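PDB 6ORI: EF0056 from Enterococcus faecalis, which is of unknown biochemical function but, as part of the N-terminal region of an enterococcal surface protein, is probably linked to biofilm formation. Local coordinates for residues G238-D243 / F375-W380; S278-H283 / I307-G312. All coordinates share one frame; numbering follows the deposited sequence. Where two conformers were deposited one is given.

Contact 1. Residues G238-D243 / F375-W380; sequences GAIILD and FIFDSW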
loop_
_atom_site.group_PDB
_atom_site.type_symbol
_atom_site.label_atom_id
_atom_site.label_comp_id
_atom_site.label_asym_id
_atom_site.label_seq_id
_atom_site.Cartn_x
_atom_site.Cartn_y
_atom_site.Cartn_z
ATOM N N GLY A 238 6.174 18.775 10.495
ATOM C CA GLY A 238 5.430 17.745 9.812
ATOM C C GLY A 238 6.085 16.387 9.965
ATOM O O GLY A 238 7.062 16.179 10.690
ATOM N N ALA A 239 5.505 15.418 9.292
ATOM C CA ALA A 239 5.905 14.040 9.478
ATOM C C ALA A 239 5.653 13.235 8.233
ATOM O O ALA A 239 4.754 13.549 7.447
ATOM C CB ALA A 239 5.146 13.445 10.624
ATOM N N ILE A 240 6.444 12.200 8.030
ATOM C CA ILE A 240 6.090 11.192 7.056
ATOM C C ILE A 240 5.340 10.090 7.780
ATOM O O ILE A 240 5.826 9.547 8.776
ATOM C CB ILE A 240 7.307 10.631 6.321
ATOM C CG1 ILE A 240 8.000 11.745 5.533
ATOM C CG2 ILE A 240 6.880 9.479 5.400
ATOM C CD1 ILE A 240 9.385 11.371 5.033
ATOM N N ILE A 241 4.137 9.805 7.297
ATOM C CA ILE A 241 3.261 8.795 7.873
ATOM C C ILE A 241 3.360 7.532 7.063
ATOM O O ILE A 241 3.241 7.560 5.842
ATOM C CB ILE A 241 1.778 9.230 7.841
ATOM C CG1 ILE A 241 1.594 10.680 8.300
ATOM C CG2 ILE A 241 0.912 8.293 8.675
ATOM C CD1 ILE A 241 2.133 10.976 9.654
ATOM N N LEU A 242 3.595 6.419 7.735
ATOM C CA LEU A 242 3.603 5.090 7.129
ATOM C C LEU A 242 2.357 4.385 7.596
ATOM O O LEU A 242 2.163 4.180 8.805
ATOM C CB LEU A 242 4.799 4.252 7.553
ATOM C CG LEU A 242 6.172 4.871 7.451
ATOM C CD1 LEU A 242 7.254 3.862 7.879
ATOM C CD2 LEU A 242 6.393 5.341 6.037
ATOM N N ASP A 243 1.510 4.006 6.660
ATOM C CA ASP A 243 0.347 3.194 6.959
ATOM C C ASP A 243 0.616 1.783 6.459
ATOM O O ASP A 243 0.659 1.537 5.242
ATOM C CB ASP A 243 -0.913 3.789 6.336
ATOM C CG ASP A 243 -1.454 4.977 7.138
ATOM O OD1 ASP A 243 -0.955 5.225 8.251
ATOM O OD2 ASP A 243 -2.388 5.651 6.670
ATOM N N PHE A 375 12.710 7.668 -1.540
ATOM C CA PHE A 375 12.872 7.083 -0.206
ATOM C C PHE A 375 12.059 5.809 -0.085
ATOM O O PHE A 375 10.909 5.765 -0.515
ATOM C CB PHE A 375 12.401 8.048 0.866
ATOM C CG PHE A 375 13.181 9.315 0.942
ATOM C CD1 PHE A 375 14.540 9.316 1.208
ATOM C CD2 PHE A 375 12.534 10.523 0.769
ATOM C CE1 PHE A 375 15.235 10.508 1.302
ATOM C CE2 PHE A 375 13.229 11.718 0.853
ATOM C CZ PHE A 375 14.583 11.706 1.116
ATOM N N ILE A 376 12.653 4.790 0.517
ATOM C CA ILE A 376 12.017 3.476 0.670
ATOM C C ILE A 376 11.713 3.200 2.138
ATOM O O ILE A 376 12.527 3.477 3.007
ATOM C CB ILE A 376 12.932 2.360 0.127
ATOM C CG1 ILE A 376 13.237 2.601 -1.361
ATOM C CG2 ILE A 376 12.293 0.996 0.317
ATOM C CD1 ILE A 376 12.031 2.647 -2.273
ATOM N N PHE A 377 10.534 2.638 2.385
ATOM C CA PHE A 377 10.062 2.270 3.713
ATOM C C PHE A 377 9.503 0.853 3.703
ATOM O O PHE A 377 8.825 0.452 2.771
ATOM C CB PHE A 377 8.973 3.231 4.183
ATOM C CG PHE A 377 9.377 4.670 4.117
ATOM C CD1 PHE A 377 9.191 5.399 2.971
ATOM C CD2 PHE A 377 9.984 5.283 5.189
ATOM C CE1 PHE A 377 9.570 6.701 2.911
ATOM C CE2 PHE A 377 10.366 6.595 5.113
ATOM C CZ PHE A 377 10.159 7.304 3.977
ATOM N N ASP A 378 9.724 0.101 4.771
ATOM C CA ASP A 378 9.208 -1.269 4.853
ATOM C C ASP A 378 8.524 -1.467 6.192
ATOM O O ASP A 378 8.854 -0.796 7.170
ATOM C CB ASP A 378 10.351 -2.273 4.727
ATOM C CG ASP A 378 11.271 -1.973 3.560
ATOM O OD1 ASP A 378 10.989 -2.459 2.453
ATOM O OD2 ASP A 378 12.254 -1.219 3.732
ATOM N N SER A 379 7.596 -2.409 6.243
ATOM C CA SER A 379 6.946 -2.774 7.493
ATOM C C SER A 379 6.515 -4.221 7.410
ATOM O O SER A 379 6.161 -4.708 6.338
ATOM C CB SER A 379 5.745 -1.890 7.771
ATOM O OG SER A 379 6.119 -0.534 7.816
ATOM N N TRP A 380 6.527 -4.920 8.540
ATOM C CA TRP A 380 6.105 -6.311 8.557
ATOM C C TRP A 380 5.815 -6.730 9.978
ATOM O O TRP A 380 6.266 -6.071 10.927
ATOM C CB TRP A 380 7.156 -7.245 7.919
ATOM C CG TRP A 380 8.489 -7.339 8.650
ATOM C CD1 TRP A 380 8.913 -8.344 9.486
ATOM C CD2 TRP A 380 9.573 -6.396 8.582
ATOM N NE1 TRP A 380 10.185 -8.073 9.948
ATOM C CE2 TRP A 380 10.609 -6.886 9.414
ATOM C CE3 TRP A 380 9.761 -5.179 7.921
ATOM C CZ2 TRP A 380 11.807 -6.202 9.584
ATOM C CZ3 TRP A 380 10.941 -4.502 8.104
ATOM C CH2 TRP A 380 11.946 -5.014 8.931
#

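Contact 2. Residues S278-H283 / I307-G312; sequences SGIQMH and IERREG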
loop_
_atom_site.group_PDB
_atom_site.type_symbol
_atom_site.label_atom_id
_atom_site.label_comp_id
_atom_site.label_asym_id
_atom_site.label_seq_id
_atom_site.Cartn_x
_atom_site.Cartn_y
_atom_site.Cartn_z
ATOM N N SER A 278 13.083 12.529 14.235
ATOM C CA SER A 278 13.226 12.623 15.684
ATOM C C SER A 278 12.253 11.620 16.304
ATOM O O SER A 278 12.475 10.409 16.214
ATOM C CB SER A 278 13.000 14.058 16.177
ATOM O OG SER A 278 11.700 14.539 15.889
ATOM N N GLY A 279 11.150 12.102 16.859
ATOM C CA GLY A 279 10.169 11.216 17.440
ATOM C C GLY A 279 9.535 10.312 16.399
ATOM O O GLY A 279 9.329 10.677 15.240
ATOM N N ILE A 280 9.192 9.117 16.855
ATOM C CA ILE A 280 8.482 8.137 16.046
ATOM C C ILE A 280 7.339 7.639 16.902
ATOM O O ILE A 280 7.567 7.040 17.958
ATOM C CB ILE A 280 9.373 6.964 15.616
ATOM C CG1 ILE A 280 10.600 7.502 14.892
ATOM C CG2 ILE A 280 8.587 5.999 14.732
ATOM C CD1 ILE A 280 11.685 6.494 14.694
ATOM N N GLN A 281 6.112 7.913 16.478
ATOM C CA GLN A 281 4.918 7.493 17.210
ATOM C C GLN A 281 4.247 6.327 16.534
ATOM O O GLN A 281 4.168 6.279 15.309
ATOM C CB GLN A 281 3.875 8.618 17.320
ATOM C CG GLN A 281 4.442 9.944 17.796
ATOM C CD GLN A 281 3.376 10.980 18.097
ATOM O OE1 GLN A 281 2.213 10.879 17.707
ATOM N NE2 GLN A 281 3.784 12.009 18.826
ATOM N N MET A 282 3.728 5.403 17.327
ATOM C CA MET A 282 2.880 4.329 16.826
ATOM C C MET A 282 1.455 4.704 17.142
ATOM O O MET A 282 1.135 5.076 18.303
ATOM C CB MET A 282 3.221 3.018 17.525
ATOM C CG MET A 282 2.614 1.812 16.863
ATOM S SD MET A 282 3.126 0.346 17.759
ATOM C CE MET A 282 2.450 -0.911 16.688
ATOM N N HIS A 283 0.589 4.662 16.135
ATOM C CA HIS A 283 -0.832 4.905 16.345
ATOM C C HIS A 283 -1.640 3.666 16.051
ATOM O O HIS A 283 -1.336 2.930 15.104
ATOM C CB HIS A 283 -1.345 6.025 15.436
ATOM C CG HIS A 283 -0.794 7.385 15.746
ATOM N ND1 HIS A 283 -1.318 8.542 15.205
ATOM C CD2 HIS A 283 0.221 7.774 16.548
ATOM C CE1 HIS A 283 -0.635 9.582 15.651
ATOM N NE2 HIS A 283 0.299 9.147 16.480
ATOM N N ILE A 307 14.366 3.700 16.596
ATOM C CA ILE A 307 15.021 3.046 15.469
ATOM C C ILE A 307 16.498 2.996 15.760
ATOM O O ILE A 307 16.999 3.713 16.621
ATOM C CB ILE A 307 14.816 3.757 14.120
ATOM C CG1 ILE A 307 15.194 5.233 14.221
ATOM C CG2 ILE A 307 13.401 3.501 13.590
ATOM C CD1 ILE A 307 15.187 5.923 12.871
ATOM N N GLU A 308 17.174 2.122 15.036
ATOM C CA GLU A 308 18.606 1.913 15.175
ATOM C C GLU A 308 19.313 3.057 14.468
ATOM O O GLU A 308 19.120 3.278 13.267
ATOM C CB GLU A 308 18.981 0.589 14.529
ATOM C CG GLU A 308 20.497 0.311 14.535
ATOM C CD GLU A 308 21.068 0.352 15.930
ATOM O OE1 GLU A 308 20.692 -0.521 16.734
ATOM O OE2 GLU A 308 21.871 1.261 16.247
ATOM N N ARG A 309 20.113 3.795 15.226
ATOM C CA ARG A 309 20.774 5.002 14.740
ATOM C C ARG A 309 22.299 4.926 14.737
ATOM O O ARG A 309 22.966 5.883 14.337
ATOM C CB ARG A 309 20.328 6.190 15.579
ATOM C CG ARG A 309 18.855 6.539 15.419
ATOM C CD ARG A 309 18.508 7.666 16.361
ATOM N NE ARG A 309 17.090 8.013 16.378
ATOM C CZ ARG A 309 16.502 8.788 15.473
ATOM N NH1 ARG A 309 17.163 9.261 14.435
ATOM N NH2 ARG A 309 15.226 9.074 15.600
ATOM N N ARG A 310 22.867 3.817 15.177
ATOM C CA ARG A 310 24.324 3.701 15.169
ATOM C C ARG A 310 24.839 3.474 13.758
ATOM O O ARG A 310 24.524 2.475 13.119
ATOM C CB ARG A 310 24.790 2.575 16.097
ATOM C CG ARG A 310 24.532 2.871 17.551
ATOM C CD ARG A 310 24.752 1.674 18.443
ATOM N NE ARG A 310 23.733 0.637 18.238
ATOM C CZ ARG A 310 23.656 -0.487 18.939
ATOM N NH1 ARG A 310 24.567 -0.754 19.860
ATOM N NH2 ARG A 310 22.691 -1.368 18.711
ATOM N N GLU A 311 25.651 4.409 13.265
ATOM C CA GLU A 311 26.185 4.310 11.910
ATOM C C GLU A 311 26.870 2.981 11.699
ATOM O O GLU A 311 27.689 2.571 12.523
ATOM C CB GLU A 311 27.192 5.434 11.624
ATOM C CG GLU A 311 26.589 6.826 11.499
ATOM C CD GLU A 311 26.415 7.528 12.839
ATOM O OE1 GLU A 311 26.667 6.900 13.895
ATOM O OE2 GLU A 311 26.025 8.718 12.833
ATOM N N GLY A 312 26.542 2.307 10.607
ATOM C CA GLY A 312 27.192 1.061 10.266
ATOM C C GLY A 312 26.503 -0.173 10.807
ATOM O O GLY A 312 26.824 -1.284 10.395
#

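Contact 1. Residues G238-D243 / F375-W380
Phe377 meets Leu242 and Ile240 across the gap between two beta-sheets, a worked example of facing sheets packing through apolar side chains, with no hydrogen bond between the two segments. Along 375-380, the first residue to engage 238-243 is Phe377, whose CA lies 7.8 Å from the CA of Leu242, its nearest backbone neighbour. Its CB points toward strand 239-248, and with CG anti to the carbonyl carbon (chi1 -53°) one face of the ring comes to lie against Leu242. CD2 of Leu242 sits 4.0 Å from the centroid of the Phe377 ring, 28° off the normal, a CH-pi contact. That methyl is displaced toward the root of the ring, 3.6 Å from Phe377 CG, while the other branch, CD1, reaches the CB and CD2 of the phenylalanine. Farther out, in the conformer given, CG2 of Ile240 comes obliquely to CZ of Phe377, 4.2 Å away, a looser contact. Ser379 OG turns back on its own strand in a weak bond to Asp378 O. Strand 239-248 lies between 211-221 and 340-348, whose Thr218 and Leu346 also touch Phe377; strand 375-382 runs between 264-269 and 394-398 in the facing sheet, with Tyr398 reaching the same ring.

Contact 2. Residues S278-H283 / I307-G312
Ile280 pushes its CD1 methyl against Ile307, illustrating how a loop can be seated on the side chain of a strand. CD1 of Ile280 lies 3.6 Å from CG2 of Ile307 and also touches CG1 of that residue, so one methyl meets both branches. The two isoleucines cross at about a right angle. In Ile307, CG1 lies between the backbone N and the carbonyl carbon (chi1 52°), and CG2 is left anti to the carbonyl carbon, where it meets Ile280.

Arg309 forms the outer flank. Its chain is extended from CG to NE, and one guanidinium face passes Ile307 CG1, which stands 3.9 Å from its plane and nearer the border of the group than its centre. NH2 of Arg309 comes within 3.1 Å of Ser278 O near the guanidinium plane, but the angle is too poor for a hydrogen bond; that nitrogen instead bonds to the carbonyl O of Val277, which helps fix the group's position.

Farther out, Ile280 is held by backbone bonding to Leu305, and Ile307 also rests on Val274. Within the loop, Arg310 grips Glu308 side-on in a salt bridge. Strand 277-284 pairs with 340-348 and 300-304, while Ile307, in the loop leading to strand 318-322, also touches Tyr267 and Ile269 of the other sheet's strand 264-269.

Contact 1 bridges two packed antiparallel sheets, consistent with an immunoglobulin-like sandwich; contact 2 packs a loop between the sheets against the first of them. Their centres are 12 Å apart and their nearest atoms about 7 Å, with no direct touch. Contact 1 joins strands 239-248 and 375-382, of the five-stranded and four-stranded sheets respectively, whereas contact 2 starts from strand 277-284 of the five-stranded sheet. Both segments of contact 2 fall within the 131 residues that separate the two halves of contact 1. Strand 340-348 lies between 239-248 and 277-284, so the same five-stranded sheet carries a buried inter-sheet contact and, nearer the surface, a seat for the loop that crosses to the other sheet.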